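Local coordinates for protein flap endonuclease 1 (Methanocaldococcus jannaschii, PDB 1A76) that cleaves 5'-flap structures and trims DNA from the 5' end during replication and repair, using magnesium ions, at residues L207-F220 with A238-L251. Sequence-based numbering, arbitrary orientation.
Sequences LRISLDDLIDIAIF and AYELVRSGVAKDVL
Lys248 NZ is held by two partners: Asp216 OD2 of helix 211-220 in a salt bridge of 3.2 Å, met on its syn side but 27° out of the carboxylate plane, and a water that accepts from NZ and donates to Asp213 OD1. The helices 211-220 and 238-244 cross at 141° and probably form part of the helix-three-turn-helix of the FEN1 family, an element that in relatives grips duplex DNA; helix 247-251 follows after a Schellman turn at Gly245. Asp216 is a knob among Val242, Ala247, Lys248 and Leu251, and its other oxygen, OD1, is hydrogen-bonded with Tyr258 OH of helix 258-266. One turn on, the Phe220 ring enters the hole formed by Ala238, Leu241, Ala247 and Leu251. Leu251 CD1 stands over the ring centre in a CH-pi contact, 3.3 Å from the Phe220 centroid, while Ala247 CB lies at the edge. With the ring of Phe220 cut back to an alanine, Leu251 CD1 would probably lose its aromatic face and a gap would open in that hole. At the far end Asp213 and Ser210 form a capping box, and the aspartate's CB and CG rest on Val242 CG1. Tyr239 CG is anti to the backbone N (chi1 174°), which carries the ring out to Leu207 O, lying in the ring plane; Arg243 NE adds a weak but straight bond to this carbonyl, 3.4 Å from NE to O.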
ATOM      1  N   LEU A 207       7.619   8.756  22.536  1.00 13.62           N
ATOM      2  CA  LEU A 207       6.927   7.752  23.347  1.00 14.30           C
ATOM      3  C   LEU A 207       7.889   6.964  24.240  1.00 14.44           C
ATOM      4  O   LEU A 207       7.466   6.219  25.123  1.00 12.01           O
ATOM      5  CB  LEU A 207       6.151   6.780  22.447  1.00 18.24           C
ATOM      6  CG  LEU A 207       4.842   7.292  21.822  1.00 20.74           C
ATOM      7  CD1 LEU A 207       4.248   6.219  20.923  1.00 19.01           C
ATOM      8  CD2 LEU A 207       3.846   7.647  22.904  1.00 21.70           C
ATOM      9  N   ARG A 208       9.183   7.126  24.002  1.00 15.70           N
ATOM     10  CA  ARG A 208      10.199   6.445  24.794  1.00 15.40           C
ATOM     11  C   ARG A 208      10.162   4.936  24.583  1.00 15.95           C
ATOM     12  O   ARG A 208      10.221   4.173  25.538  1.00 17.64           O
ATOM     13  CB  ARG A 208      10.014   6.759  26.279  1.00 18.59           C
ATOM     14  CG  ARG A 208      10.646   8.058  26.728  1.00 22.12           C
ATOM     15  CD  ARG A 208      12.057   7.822  27.268  1.00 27.48           C
ATOM     16  NE  ARG A 208      13.037   8.580  26.505  1.00 22.18           N
ATOM     17  CZ  ARG A 208      14.189   9.040  26.983  1.00 21.69           C
ATOM     18  NH1 ARG A 208      14.535   8.823  28.247  1.00 20.96           N
ATOM     19  NH2 ARG A 208      14.986   9.748  26.193  1.00 20.17           N
ATOM     20  N   ILE A 209      10.062   4.508  23.328  1.00 14.65           N
ATOM     21  CA  ILE A 209      10.018   3.081  23.018  1.00 12.28           C
ATOM     22  C   ILE A 209      10.864   2.726  21.789  1.00 13.05           C
ATOM     23  O   ILE A 209      11.245   3.594  21.005  1.00 13.04           O
ATOM     24  CB  ILE A 209       8.553   2.596  22.788  1.00  9.61           C
ATOM     25  CG1 ILE A 209       7.945   3.259  21.558  1.00  6.81           C
ATOM     26  CG2 ILE A 209       7.703   2.941  23.990  1.00  7.75           C
ATOM     27  CD1 ILE A 209       6.542   2.738  21.244  1.00  9.08           C
ATOM     28  N   SER A 210      11.169   1.441  21.649  1.00 11.32           N
ATOM     29  CA  SER A 210      11.945   0.938  20.515  1.00 12.30           C
ATOM     30  C   SER A 210      10.978   0.500  19.415  1.00 11.89           C
ATOM     31  O   SER A 210       9.764   0.427  19.630  1.00  9.67           O
ATOM     32  CB  SER A 210      12.794  -0.272  20.942  1.00 11.62           C
ATOM     33  OG  SER A 210      11.973  -1.408  21.174  1.00 15.50           O
ATOM     34  N   LEU A 211      11.518   0.208  18.239  1.00 10.32           N
ATOM     35  CA  LEU A 211      10.688  -0.254  17.125  1.00 10.95           C
ATOM     36  C   LEU A 211      10.076  -1.593  17.554  1.00  8.09           C
ATOM     37  O   LEU A 211       8.902  -1.864  17.290  1.00 10.63           O
ATOM     38  CB  LEU A 211      11.539  -0.450  15.874  1.00 11.49           C
ATOM     39  CG  LEU A 211      10.926  -0.546  14.458  1.00 11.35           C
ATOM     40  CD1 LEU A 211      11.432  -1.799  13.813  1.00 10.44           C
ATOM     41  CD2 LEU A 211       9.395  -0.510  14.471  1.00  8.72           C
ATOM     42  N   ASP A 212      10.877  -2.424  18.222  1.00  7.18           N
ATOM     43  CA  ASP A 212      10.385  -3.720  18.695  1.00  8.29           C
ATOM     44  C   ASP A 212       9.183  -3.520  19.636  1.00  7.54           C
ATOM     45  O   ASP A 212       8.214  -4.277  19.562  1.00  8.74           O
ATOM     46  CB  ASP A 212      11.503  -4.503  19.404  1.00  7.27           C
ATOM     47  CG  ASP A 212      12.467  -5.188  18.424  1.00 12.87           C
ATOM     48  OD1 ASP A 212      12.076  -5.523  17.279  1.00 15.20           O
ATOM     49  OD2 ASP A 212      13.637  -5.395  18.813  1.00 11.62           O
ATOM     50  N   ASP A 213       9.249  -2.502  20.501  1.00  7.85           N
ATOM     51  CA  ASP A 213       8.152  -2.162  21.434  1.00  9.28           C
ATOM     52  C   ASP A 213       6.890  -1.719  20.653  1.00 10.47           C
ATOM     53  O   ASP A 213       5.762  -2.079  21.002  1.00  7.46           O
ATOM     54  CB  ASP A 213       8.541  -0.985  22.334  1.00 11.41           C
ATOM     55  CG  ASP A 213       9.539  -1.355  23.421  1.00 14.04           C
ATOM     56  OD1 ASP A 213       9.672  -2.546  23.779  1.00 16.89           O
ATOM     57  OD2 ASP A 213      10.188  -0.424  23.920  1.00 18.16           O
ATOM     58  N   LEU A 214       7.091  -0.889  19.631  1.00  8.77           N
ATOM     59  CA  LEU A 214       5.980  -0.405  18.797  1.00  6.66           C
ATOM     60  C   LEU A 214       5.256  -1.578  18.127  1.00  3.36           C
ATOM     61  O   LEU A 214       4.019  -1.608  18.048  1.00  4.23           O
ATOM     62  CB  LEU A 214       6.504   0.578  17.727  1.00  6.50           C
ATOM     63  CG  LEU A 214       5.468   1.303  16.848  1.00  6.54           C
ATOM     64  CD1 LEU A 214       4.494   2.087  17.729  1.00  4.68           C
ATOM     65  CD2 LEU A 214       6.183   2.251  15.878  1.00  4.24           C
ATOM     66  N   ILE A 215       6.039  -2.548  17.657  1.00  6.72           N
ATOM     67  CA  ILE A 215       5.504  -3.747  17.016  1.00  8.48           C
ATOM     68  C   ILE A 215       4.658  -4.536  18.041  1.00 11.39           C
ATOM     69  O   ILE A 215       3.618  -5.100  17.706  1.00 11.73           O
ATOM     70  CB  ILE A 215       6.673  -4.637  16.485  1.00  5.28           C
ATOM     71  CG1 ILE A 215       7.310  -3.976  15.263  1.00  7.53           C
ATOM     72  CG2 ILE A 215       6.170  -6.033  16.079  1.00  7.93           C
ATOM     73  CD1 ILE A 215       8.670  -4.549  14.888  1.00  5.38           C
ATOM     74  N   ASP A 216       5.102  -4.561  19.294  1.00 10.07           N
ATOM     75  CA  ASP A 216       4.360  -5.266  20.331  1.00  7.18           C
ATOM     76  C   ASP A 216       3.004  -4.571  20.528  1.00  5.56           C
ATOM     77  O   ASP A 216       1.966  -5.230  20.584  1.00 10.19           O
ATOM     78  CB  ASP A 216       5.162  -5.283  21.639  1.00  8.65           C
ATOM     79  CG  ASP A 216       6.241  -6.369  21.659  1.00 12.01           C
ATOM     80  OD1 ASP A 216       6.291  -7.202  20.731  1.00 13.68           O
ATOM     81  OD2 ASP A 216       7.048  -6.386  22.614  1.00 12.71           O
ATOM     82  N   ILE A 217       3.017  -3.238  20.613  1.00  6.43           N
ATOM     83  CA  ILE A 217       1.789  -2.461  20.771  1.00 10.29           C
ATOM     84  C   ILE A 217       0.869  -2.821  19.598  1.00 11.78           C
ATOM     85  O   ILE A 217      -0.321  -3.071  19.785  1.00 11.05           O
ATOM     86  CB  ILE A 217       2.067  -0.928  20.746  1.00 10.81           C
ATOM     87  CG1 ILE A 217       2.802  -0.506  22.019  1.00 16.94           C
ATOM     88  CG2 ILE A 217       0.752  -0.156  20.644  1.00  8.69           C
ATOM     89  CD1 ILE A 217       3.482   0.845  21.908  1.00 16.67           C
ATOM     90  N   ALA A 218       1.441  -2.874  18.397  1.00 13.80           N
ATOM     91  CA  ALA A 218       0.689  -3.224  17.201  1.00 12.10           C
ATOM     92  C   ALA A 218       0.075  -4.613  17.328  1.00 11.24           C
ATOM     93  O   ALA A 218      -1.097  -4.828  16.987  1.00 10.95           O
ATOM     94  CB  ALA A 218       1.600  -3.172  15.978  1.00 12.34           C
ATOM     95  N   ILE A 219       0.868  -5.567  17.809  1.00 14.02           N
ATOM     96  CA  ILE A 219       0.374  -6.924  17.963  1.00 14.22           C
ATOM     97  C   ILE A 219      -0.796  -6.950  18.953  1.00 15.90           C
ATOM     98  O   ILE A 219      -1.801  -7.607  18.687  1.00 15.66           O
ATOM     99  CB  ILE A 219       1.514  -7.880  18.392  1.00 16.73           C
ATOM    100  CG1 ILE A 219       2.481  -8.072  17.204  1.00 16.27           C
ATOM    101  CG2 ILE A 219       0.956  -9.233  18.803  1.00 16.93           C
ATOM    102  CD1 ILE A 219       3.778  -8.795  17.552  1.00 14.60           C
ATOM    103  N   PHE A 220      -0.676  -6.229  20.070  1.00 14.57           N
ATOM    104  CA  PHE A 220      -1.753  -6.151  21.073  1.00 13.57           C
ATOM    105  C   PHE A 220      -3.029  -5.620  20.440  1.00 13.77           C
ATOM    106  O   PHE A 220      -4.124  -6.141  20.665  1.00 13.09           O
ATOM    107  CB  PHE A 220      -1.397  -5.179  22.209  1.00 12.99           C
ATOM    108  CG  PHE A 220      -0.684  -5.816  23.369  1.00 16.53           C
ATOM    109  CD1 PHE A 220      -1.333  -6.742  24.181  1.00 17.98           C
ATOM    110  CD2 PHE A 220       0.624  -5.457  23.675  1.00 12.99           C
ATOM    111  CE1 PHE A 220      -0.689  -7.297  25.283  1.00 14.59           C
ATOM    112  CE2 PHE A 220       1.274  -6.004  24.770  1.00 15.11           C
ATOM    113  CZ  PHE A 220       0.612  -6.929  25.578  1.00 14.68           C
ATOM    114  N   ALA A 238      -1.718  -1.252  26.053  1.00 11.17           N
ATOM    115  CA  ALA A 238      -0.608  -1.982  25.461  1.00 10.03           C
ATOM    116  C   ALA A 238       0.710  -1.250  25.719  1.00 10.48           C
ATOM    117  O   ALA A 238       1.725  -1.869  26.051  1.00 10.97           O
ATOM    118  CB  ALA A 238      -0.852  -2.151  23.971  1.00 10.05           C
ATOM    119  N   TYR A 239       0.677   0.070  25.578  1.00 10.37           N
ATOM    120  CA  TYR A 239       1.853   0.914  25.805  1.00  9.59           C
ATOM    121  C   TYR A 239       2.229   0.821  27.289  1.00 11.28           C
ATOM    122  O   TYR A 239       3.402   0.850  27.651  1.00  9.00           O
ATOM    123  CB  TYR A 239       1.514   2.364  25.430  1.00 14.27           C
ATOM    124  CG  TYR A 239       2.589   3.393  25.738  1.00 16.26           C
ATOM    125  CD1 TYR A 239       3.748   3.480  24.964  1.00 14.61           C
ATOM    126  CD2 TYR A 239       2.426   4.302  26.783  1.00 17.73           C
ATOM    127  CE1 TYR A 239       4.719   4.459  25.224  1.00 15.65           C
ATOM    128  CE2 TYR A 239       3.389   5.281  27.052  1.00 17.39           C
ATOM    129  CZ  TYR A 239       4.532   5.359  26.267  1.00 17.64           C
ATOM    130  OH  TYR A 239       5.456   6.364  26.512  1.00 17.09           O
ATOM    131  N   GLU A 240       1.212   0.684  28.139  1.00 12.14           N
ATOM    132  CA  GLU A 240       1.414   0.571  29.579  1.00 13.16           C
ATOM    133  C   GLU A 240       2.166  -0.719  29.912  1.00 13.75           C
ATOM    134  O   GLU A 240       3.078  -0.719  30.740  1.00 12.72           O
ATOM    135  CB  GLU A 240       0.049   0.602  30.276  1.00 14.20           C
ATOM    136  CG  GLU A 240       0.046   0.300  31.762  1.00 15.25           C
ATOM    137  CD  GLU A 240      -1.335   0.490  32.356  1.00 13.95           C
ATOM    138  OE1 GLU A 240      -2.147  -0.443  32.236  1.00 15.56           O
ATOM    139  OE2 GLU A 240      -1.613   1.568  32.924  1.00 13.93           O
ATOM    140  N   LEU A 241       1.782  -1.815  29.256  1.00 12.90           N
ATOM    141  CA  LEU A 241       2.413  -3.116  29.476  1.00 10.88           C
ATOM    142  C   LEU A 241       3.828  -3.114  28.911  1.00 11.20           C
ATOM    143  O   LEU A 241       4.737  -3.721  29.466  1.00 10.41           O
ATOM    144  CB  LEU A 241       1.584  -4.236  28.820  1.00  9.61           C
ATOM    145  CG  LEU A 241       0.223  -4.523  29.473  1.00  9.49           C
ATOM    146  CD1 LEU A 241      -0.629  -5.430  28.572  1.00  8.80           C
ATOM    147  CD2 LEU A 241       0.449  -5.155  30.854  1.00  8.29           C
ATOM    148  N   VAL A 242       4.014  -2.423  27.795  1.00 12.64           N
ATOM    149  CA  VAL A 242       5.327  -2.328  27.180  1.00 11.86           C
ATOM    150  C   VAL A 242       6.293  -1.563  28.090  1.00 10.26           C
ATOM    151  O   VAL A 242       7.400  -2.032  28.356  1.00 13.58           O
ATOM    152  CB  VAL A 242       5.243  -1.623  25.802  1.00 12.26           C
ATOM    153  CG1 VAL A 242       6.570  -0.927  25.475  1.00 13.37           C
ATOM    154  CG2 VAL A 242       4.893  -2.652  24.726  1.00 11.12           C
ATOM    155  N   ARG A 243       5.879  -0.398  28.580  1.00 10.96           N
ATOM    156  CA  ARG A 243       6.746   0.394  29.445  1.00 15.85           C
ATOM    157  C   ARG A 243       7.051  -0.333  30.755  1.00 19.74           C
ATOM    158  O   ARG A 243       8.078  -0.081  31.393  1.00 21.65           O
ATOM    159  CB  ARG A 243       6.107   1.757  29.731  1.00 16.91           C
ATOM    160  CG  ARG A 243       6.031   2.664  28.508  1.00 21.79           C
ATOM    161  CD  ARG A 243       7.392   2.783  27.819  1.00 25.67           C
ATOM    162  NE  ARG A 243       7.897   4.152  27.843  1.00 30.01           N
ATOM    163  CZ  ARG A 243       8.393   4.751  28.920  1.00 32.40           C
ATOM    164  NH1 ARG A 243       8.454   4.104  30.073  1.00 37.00           N
ATOM    165  NH2 ARG A 243       8.817   6.004  28.851  1.00 33.77           N
ATOM    166  N   SER A 244       6.167  -1.247  31.146  1.00 20.16           N
ATOM    167  CA  SER A 244       6.362  -2.001  32.381  1.00 19.30           C
ATOM    168  C   SER A 244       7.343  -3.144  32.207  1.00 19.51           C
ATOM    169  O   SER A 244       7.830  -3.695  33.184  1.00 20.69           O
ATOM    170  CB  SER A 244       5.031  -2.547  32.892  1.00 18.38           C
ATOM    171  OG  SER A 244       4.285  -1.503  33.476  1.00 19.84           O
ATOM    172  N   GLY A 245       7.621  -3.506  30.963  1.00 17.28           N
ATOM    173  CA  GLY A 245       8.559  -4.581  30.705  1.00 19.44           C
ATOM    174  C   GLY A 245       7.998  -5.986  30.798  1.00 20.43           C
ATOM    175  O   GLY A 245       8.755  -6.932  31.000  1.00 22.77           O
ATOM    176  N   VAL A 246       6.683  -6.131  30.648  1.00 22.62           N
ATOM    177  CA  VAL A 246       6.041  -7.443  30.716  1.00 23.93           C
ATOM    178  C   VAL A 246       5.247  -7.767  29.451  1.00 25.24           C
ATOM    179  O   VAL A 246       4.613  -8.816  29.369  1.00 27.05           O
ATOM    180  CB  VAL A 246       5.065  -7.541  31.913  1.00 22.49           C
ATOM    181  CG1 VAL A 246       5.810  -7.338  33.225  1.00 21.34           C
ATOM    182  CG2 VAL A 246       3.965  -6.508  31.767  1.00 25.06           C
ATOM    183  N   ALA A 247       5.291  -6.868  28.467  1.00 24.92           N
ATOM    184  CA  ALA A 247       4.566  -7.052  27.207  1.00 22.91           C
ATOM    185  C   ALA A 247       4.923  -8.341  26.478  1.00 22.22           C
ATOM    186  O   ALA A 247       4.039  -9.088  26.048  1.00 23.71           O
ATOM    187  CB  ALA A 247       4.822  -5.868  26.293  1.00 23.98           C
ATOM    188  N   LYS A 248       6.218  -8.595  26.330  1.00 20.27           N
ATOM    189  CA  LYS A 248       6.688  -9.782  25.635  1.00 23.11           C
ATOM    190  C   LYS A 248       6.196 -11.106  26.235  1.00 23.56           C
ATOM    191  O   LYS A 248       5.789 -12.020  25.503  1.00 22.49           O
ATOM    192  CB  LYS A 248       8.220  -9.752  25.561  1.00 25.63           C
ATOM    193  CG  LYS A 248       8.756  -8.574  24.728  1.00 28.42           C
ATOM    194  CD  LYS A 248      10.144  -8.127  25.168  1.00 29.96           C
ATOM    195  CE  LYS A 248      10.582  -6.850  24.445  1.00 29.99           C
ATOM    196  NZ  LYS A 248      10.178  -6.850  23.001  1.00 27.53           N
ATOM    197  N   ASP A 249       6.244 -11.221  27.556  1.00 22.42           N
ATOM    198  CA  ASP A 249       5.776 -12.430  28.218  1.00 23.45           C
ATOM    199  C   ASP A 249       4.287 -12.578  27.944  1.00 19.32           C
ATOM    200  O   ASP A 249       3.808 -13.671  27.639  1.00 19.49           O
ATOM    201  CB  ASP A 249       6.020 -12.350  29.730  1.00 26.78           C
ATOM    202  CG  ASP A 249       7.472 -12.591  30.102  1.00 29.45           C
ATOM    203  OD1 ASP A 249       8.151 -13.357  29.389  1.00 31.04           O
ATOM    204  OD2 ASP A 249       7.938 -12.014  31.109  1.00 34.06           O
ATOM    205  N   VAL A 250       3.563 -11.466  28.030  1.00 15.64           N
ATOM    206  CA  VAL A 250       2.121 -11.462  27.798  1.00 15.99           C
ATOM    207  C   VAL A 250       1.735 -11.914  26.387  1.00 17.76           C
ATOM    208  O   VAL A 250       0.785 -12.681  26.202  1.00 19.22           O
ATOM    209  CB  VAL A 250       1.537 -10.048  28.033  1.00 13.28           C
ATOM    210  CG1 VAL A 250       0.104  -9.999  27.545  1.00 12.16           C
ATOM    211  CG2 VAL A 250       1.620  -9.676  29.529  1.00 14.09           C
ATOM    212  N   LEU A 251       2.474 -11.422  25.396  1.00 17.91           N
ATOM    213  CA  LEU A 251       2.229 -11.744  23.991  1.00 17.76           C
ATOM    214  C   LEU A 251       2.549 -13.205  23.667  1.00 18.04           C
ATOM    215  O   LEU A 251       1.847 -13.840  22.879  1.00 18.64           O
ATOM    216  CB  LEU A 251       3.054 -10.803  23.097  1.00 15.07           C
ATOM    217  CG  LEU A 251       2.369  -9.577  22.482  1.00 14.76           C
ATOM    218  CD1 LEU A 251       1.125  -9.192  23.254  1.00 12.80           C
ATOM    219  CD2 LEU A 251       3.347  -8.409  22.443  1.00 13.59           C
TER
HETATM  220  O   HOH W   1      11.049  -4.292  22.650  1.00 14.85           O